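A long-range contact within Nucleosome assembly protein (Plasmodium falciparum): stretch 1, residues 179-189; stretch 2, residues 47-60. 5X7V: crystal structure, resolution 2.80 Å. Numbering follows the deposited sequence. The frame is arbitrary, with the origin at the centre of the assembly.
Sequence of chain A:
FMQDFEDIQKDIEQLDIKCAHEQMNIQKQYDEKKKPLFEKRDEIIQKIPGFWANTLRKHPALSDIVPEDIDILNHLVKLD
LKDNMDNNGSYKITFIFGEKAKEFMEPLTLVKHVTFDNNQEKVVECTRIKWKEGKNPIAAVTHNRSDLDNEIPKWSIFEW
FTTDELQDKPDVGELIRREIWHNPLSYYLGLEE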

# COMPACT_ATOMS: atom_id res chain seq x y z
N GLU A 179 -1.42 -8.13 4.56
CA GLU A 179 -1.79 -9.24 3.69
C GLU A 179 -2.71 -10.28 4.31
O GLU A 179 -3.58 -10.80 3.61
CB GLU A 179 -0.53 -9.92 3.16
CG GLU A 179 0.10 -9.13 2.03
CD GLU A 179 1.41 -9.71 1.56
OE1 GLU A 179 1.40 -10.61 0.66
OE2 GLU A 179 2.45 -9.24 2.08
N ILE A 180 -2.55 -10.58 5.60
CA ILE A 180 -3.22 -11.74 6.17
C ILE A 180 -4.44 -11.39 7.00
O ILE A 180 -5.45 -12.09 6.96
CB ILE A 180 -2.26 -12.57 7.03
CG1 ILE A 180 -1.11 -13.10 6.20
CG2 ILE A 180 -2.97 -13.78 7.62
CD1 ILE A 180 -0.05 -13.77 7.03
N TRP A 181 -4.37 -10.29 7.74
CA TRP A 181 -5.39 -9.93 8.73
C TRP A 181 -6.80 -9.71 8.18
O TRP A 181 -7.78 -10.07 8.85
CB TRP A 181 -4.98 -8.68 9.47
CG TRP A 181 -6.00 -8.27 10.47
CD1 TRP A 181 -6.85 -7.18 10.41
CD2 TRP A 181 -6.32 -8.96 11.69
NE1 TRP A 181 -7.65 -7.16 11.53
CE2 TRP A 181 -7.34 -8.24 12.32
CE3 TRP A 181 -5.82 -10.11 12.30
CZ2 TRP A 181 -7.88 -8.63 13.53
CZ3 TRP A 181 -6.35 -10.50 13.48
CH2 TRP A 181 -7.37 -9.77 14.09
N HIS A 182 -6.90 -9.10 7.01
CA HIS A 182 -8.20 -8.73 6.44
C HIS A 182 -9.01 -9.97 6.07
O HIS A 182 -10.23 -10.01 6.27
CB HIS A 182 -8.04 -7.82 5.21
CG HIS A 182 -9.34 -7.52 4.52
ND1 HIS A 182 -9.73 -8.17 3.37
CD2 HIS A 182 -10.35 -6.67 4.83
CE1 HIS A 182 -10.93 -7.74 3.00
NE2 HIS A 182 -11.32 -6.83 3.87
N ASN A 183 -8.34 -10.96 5.50
CA ASN A 183 -8.97 -12.25 5.24
C ASN A 183 -8.03 -13.42 5.37
O ASN A 183 -7.46 -13.86 4.37
CB ASN A 183 -9.59 -12.30 3.86
CG ASN A 183 -10.47 -13.53 3.69
OD1 ASN A 183 -10.74 -14.24 4.66
ND2 ASN A 183 -10.91 -13.79 2.47
N PRO A 184 -7.90 -13.95 6.59
CA PRO A 184 -7.07 -15.12 6.92
C PRO A 184 -7.63 -16.40 6.35
O PRO A 184 -6.90 -17.37 6.24
CB PRO A 184 -7.12 -15.16 8.44
CG PRO A 184 -8.39 -14.55 8.78
CD PRO A 184 -8.58 -13.43 7.79
N LEU A 185 -8.91 -16.40 6.00
CA LEU A 185 -9.54 -17.60 5.47
C LEU A 185 -8.97 -17.97 4.11
O LEU A 185 -8.78 -19.14 3.81
CB LEU A 185 -11.04 -17.42 5.38
CG LEU A 185 -11.83 -18.65 4.99
CD1 LEU A 185 -11.76 -19.68 6.10
CD2 LEU A 185 -13.26 -18.28 4.66
N SER A 186 -8.70 -16.95 3.29
CA SER A 186 -7.93 -17.09 2.07
C SER A 186 -6.69 -17.95 2.26
O SER A 186 -6.39 -18.83 1.45
CB SER A 186 -7.51 -15.72 1.55
OG SER A 186 -8.49 -15.15 0.70
N TYR A 187 -5.97 -17.69 3.33
CA TYR A 187 -4.74 -18.42 3.59
C TYR A 187 -4.98 -19.78 4.24
O TYR A 187 -4.21 -20.70 4.01
CB TYR A 187 -3.81 -17.57 4.44
CG TYR A 187 -3.14 -16.48 3.66
CD1 TYR A 187 -1.97 -16.73 2.97
CD2 TYR A 187 -3.67 -15.20 3.61
CE1 TYR A 187 -1.33 -15.74 2.25
CE2 TYR A 187 -3.04 -14.20 2.89
CZ TYR A 187 -1.87 -14.48 2.22
OH TYR A 187 -1.21 -13.52 1.49
N TYR A 188 -6.04 -19.92 5.02
CA TYR A 188 -6.35 -21.23 5.58
C TYR A 188 -6.72 -22.21 4.45
O TYR A 188 -6.54 -23.42 4.57
CB TYR A 188 -7.48 -21.09 6.60
CG TYR A 188 -7.82 -22.37 7.28
CD1 TYR A 188 -7.01 -22.91 8.25
CD2 TYR A 188 -8.98 -23.06 6.94
CE1 TYR A 188 -7.33 -24.10 8.88
CE2 TYR A 188 -9.31 -24.25 7.55
CZ TYR A 188 -8.49 -24.77 8.52
OH TYR A 188 -8.84 -25.95 9.11
N LEU A 189 -7.20 -21.66 3.35
CA LEU A 189 -7.51 -22.38 2.13
C LEU A 189 -6.48 -21.99 1.03
O LEU A 189 -6.15 -22.75 0.11
CB LEU A 189 -8.95 -22.05 1.70
CG LEU A 189 -10.00 -22.22 2.79
CD1 LEU A 189 -11.14 -21.29 2.59
CD2 LEU A 189 -10.55 -23.62 2.79
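Stretch 2, residues 47-60: KIPGFWANTLRKHP

Stretch 2 packs against stretch 1 across a sequence separation of at least 120 residues, burying 786 Å² summed over both sides. Its backbone opens with a type II beta turn from I48 to F51, closed by a weak hydrogen bond from F51 N to I48 O (3.2 Å). G50, with positive phi (64°), occupies the N-cap position of a helix spanning residues 51-56. A type I turn from L56 to H59 then carries the chain out of the helix, with R57 the first residue to leave helical phi/psi. Stretch 1 presents the last part of one helix and a short second helix that includes residues 185-188. The backbones come nearest at Y188 and T55, whose CA atoms lie 4.5 Å apart. The course of stretch 2 can be followed by its contacts: I48 and F51 meet Y188, W52 lies at P184 and I180, and H59 reaches E179 and I180, while K58 is turned back to the end of stretch 1, at Y188 and L189.

Apolar packing accounts for much of the contact. P184 sits against two aromatic rings, its CB lying 3.7 Å from F51 CZ, at the edge of that ring, and 3.7 Å from W52 CH2. I180 extends the apolar patch: its CG2 approaches the edge of the W52 ring (4.2 Å to W52 CZ3), and its CD1 lies 4.3 Å from L56 CD2 and 3.8 Å from H59 CD2. The CA-to-CB bond of W52 points away from stretch 1, yet the far end of its indole returns to the contact. T55 packs against I180, P184, Y187 and Y188, with its CG2 3.6 Å from Y187 CB and 3.5 Å from P184 O. T55 OG1 donates to F51 O (2.7 Å) within stretch 2 and also lies 3.8 Å from Y188 CB, so both branches of the side chain touch stretch 1.

The aromatic contacts centre on two neighbouring tyrosines. The ring of Y188 lies near parallel to that of F51 (24° between planes), but the two are slid apart, with centroids separated by 5.2 Å, so they barely overlap. F51 CD1 nevertheless sits over one face of the tyrosine, 3.7 Å from Y188 CD1. Farther along the same side chain, Y188 OH comes within 3.6 Å of I48 CG2. Y187 and H59 form an oblique pair, with centroids 5.5 Å apart and planes at 57°; Y187 OH lies over one face of the imidazole.

Polar contacts are sparse and lie towards the exposed margin. K58 NZ donates a weak hydrogen bond to Y188 O (3.3 Å), the sole hydrogen bond between the stretches, while the aliphatic part of the lysine passes close to Y187, with K58 CD 3.1 Å from Y187 O. E179 OE1 approaches H59 CE1 at 3.6 Å. The association therefore rests chiefly on side-chain packing.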

# COMPACT_ATOMS: atom_id res chain seq x y z
N LYS A 47 -13.16 -22.26 17.03
CA LYS A 47 -13.82 -23.52 16.80
C LYS A 47 -13.15 -24.27 15.66
O LYS A 47 -13.64 -25.31 15.22
CB LYS A 47 -15.30 -23.28 16.51
CG LYS A 47 -16.02 -22.49 17.59
CD LYS A 47 -17.46 -22.87 17.77
CE LYS A 47 -18.41 -21.78 17.31
NZ LYS A 47 -19.78 -22.33 17.14
N ILE A 48 -12.03 -23.73 15.18
CA ILE A 48 -11.29 -24.31 14.04
C ILE A 48 -9.89 -24.69 14.49
O ILE A 48 -9.02 -23.82 14.61
CB ILE A 48 -11.16 -23.35 12.82
CG1 ILE A 48 -12.53 -22.98 12.27
CG2 ILE A 48 -10.40 -24.00 11.71
CD1 ILE A 48 -12.47 -21.94 11.19
N PRO A 49 -9.67 -26.00 14.72
CA PRO A 49 -8.49 -26.61 15.32
C PRO A 49 -7.15 -26.23 14.67
O PRO A 49 -6.89 -26.61 13.52
CB PRO A 49 -8.75 -28.10 15.14
CG PRO A 49 -10.19 -28.21 15.10
CD PRO A 49 -10.66 -27.02 14.36
N GLY A 50 -6.33 -25.50 15.41
CA GLY A 50 -5.02 -25.09 14.95
C GLY A 50 -5.06 -24.16 13.75
O GLY A 50 -4.22 -24.26 12.87
N PHE A 51 -6.04 -23.26 13.74
CA PHE A 51 -6.27 -22.35 12.62
C PHE A 51 -5.10 -21.43 12.31
O PHE A 51 -4.71 -21.32 11.16
CB PHE A 51 -7.53 -21.50 12.87
CG PHE A 51 -7.71 -20.37 11.86
CD1 PHE A 51 -8.47 -20.55 10.74
CD2 PHE A 51 -7.11 -19.13 12.06
CE1 PHE A 51 -8.62 -19.54 9.83
CE2 PHE A 51 -7.26 -18.12 11.15
CZ PHE A 51 -8.02 -18.33 10.03
N TRP A 52 -4.57 -20.72 13.29
CA TRP A 52 -3.53 -19.76 12.92
C TRP A 52 -2.28 -20.48 12.49
O TRP A 52 -1.64 -20.04 11.55
CB TRP A 52 -3.23 -18.76 14.04
CG TRP A 52 -4.28 -17.69 14.12
CD1 TRP A 52 -5.21 -17.51 15.10
CD2 TRP A 52 -4.53 -16.67 13.14
NE1 TRP A 52 -6.02 -16.45 14.81
CE2 TRP A 52 -5.63 -15.91 13.61
CE3 TRP A 52 -3.94 -16.32 11.92
CZ2 TRP A 52 -6.15 -14.81 12.89
CZ3 TRP A 52 -4.47 -15.24 11.21
CH2 TRP A 52 -5.56 -14.49 11.71
N ALA A 53 -1.96 -21.59 13.13
CA ALA A 53 -0.79 -22.38 12.75
C ALA A 53 -0.83 -22.69 11.26
O ALA A 53 0.12 -22.43 10.54
CB ALA A 53 -0.71 -23.66 13.55
N ASN A 54 -1.96 -23.22 10.81
CA ASN A 54 -2.15 -23.56 9.42
C ASN A 54 -2.44 -22.38 8.52
O ASN A 54 -2.42 -22.53 7.31
CB ASN A 54 -3.28 -24.55 9.29
CG ASN A 54 -2.96 -25.86 9.91
OD1 ASN A 54 -2.22 -26.64 9.34
ND2 ASN A 54 -3.51 -26.11 11.09
N THR A 55 -2.74 -21.23 9.09
CA THR A 55 -2.90 -20.05 8.26
C THR A 55 -1.56 -19.40 7.98
O THR A 55 -1.18 -19.27 6.82
CB THR A 55 -3.78 -19.03 8.90
OG1 THR A 55 -5.05 -19.62 9.13
CG2 THR A 55 -3.95 -17.87 7.98
N LEU A 56 -0.85 -19.01 9.03
CA LEU A 56 0.39 -18.24 8.91
C LEU A 56 1.38 -18.81 7.90
O LEU A 56 1.89 -18.10 7.05
CB LEU A 56 1.06 -18.13 10.27
CG LEU A 56 0.27 -17.31 11.27
CD1 LEU A 56 0.96 -17.31 12.61
CD2 LEU A 56 0.10 -15.91 10.75
N ARG A 57 1.65 -20.11 8.00
CA ARG A 57 2.69 -20.75 7.20
C ARG A 57 2.21 -21.18 5.81
O ARG A 57 2.90 -21.92 5.12
CB ARG A 57 3.26 -21.96 7.95
CG ARG A 57 2.27 -23.09 8.18
CD ARG A 57 2.90 -24.26 8.92
NE ARG A 57 1.97 -25.39 8.96
CZ ARG A 57 2.07 -26.48 8.19
NH1 ARG A 57 3.07 -26.60 7.31
NH2 ARG A 57 1.16 -27.45 8.30
N LYS A 58 1.03 -20.71 5.41
CA LYS A 58 0.65 -20.76 4.02
C LYS A 58 0.95 -19.42 3.34
O LYS A 58 0.69 -19.23 2.16
CB LYS A 58 -0.83 -21.09 3.86
CG LYS A 58 -1.20 -22.53 4.14
CD LYS A 58 -2.23 -22.94 3.14
CE LYS A 58 -3.24 -23.92 3.69
NZ LYS A 58 -4.15 -24.34 2.56
N HIS A 59 1.47 -18.47 4.10
CA HIS A 59 2.00 -17.27 3.48
C HIS A 59 3.42 -17.56 3.05
O HIS A 59 4.23 -17.97 3.88
CB HIS A 59 1.95 -16.10 4.45
CG HIS A 59 2.39 -14.82 3.84
ND1 HIS A 59 2.60 -14.67 2.47
CD2 HIS A 59 2.65 -13.61 4.37
CE1 HIS A 59 2.99 -13.45 2.22
NE2 HIS A 59 3.03 -12.77 3.36
N PRO A 60 3.73 -17.37 1.75
CA PRO A 60 5.07 -17.62 1.22
C PRO A 60 6.23 -17.20 2.13
O PRO A 60 7.17 -17.97 2.32
CB PRO A 60 5.06 -16.80 -0.07
CG PRO A 60 3.65 -16.93 -0.56
CD PRO A 60 2.76 -17.08 0.67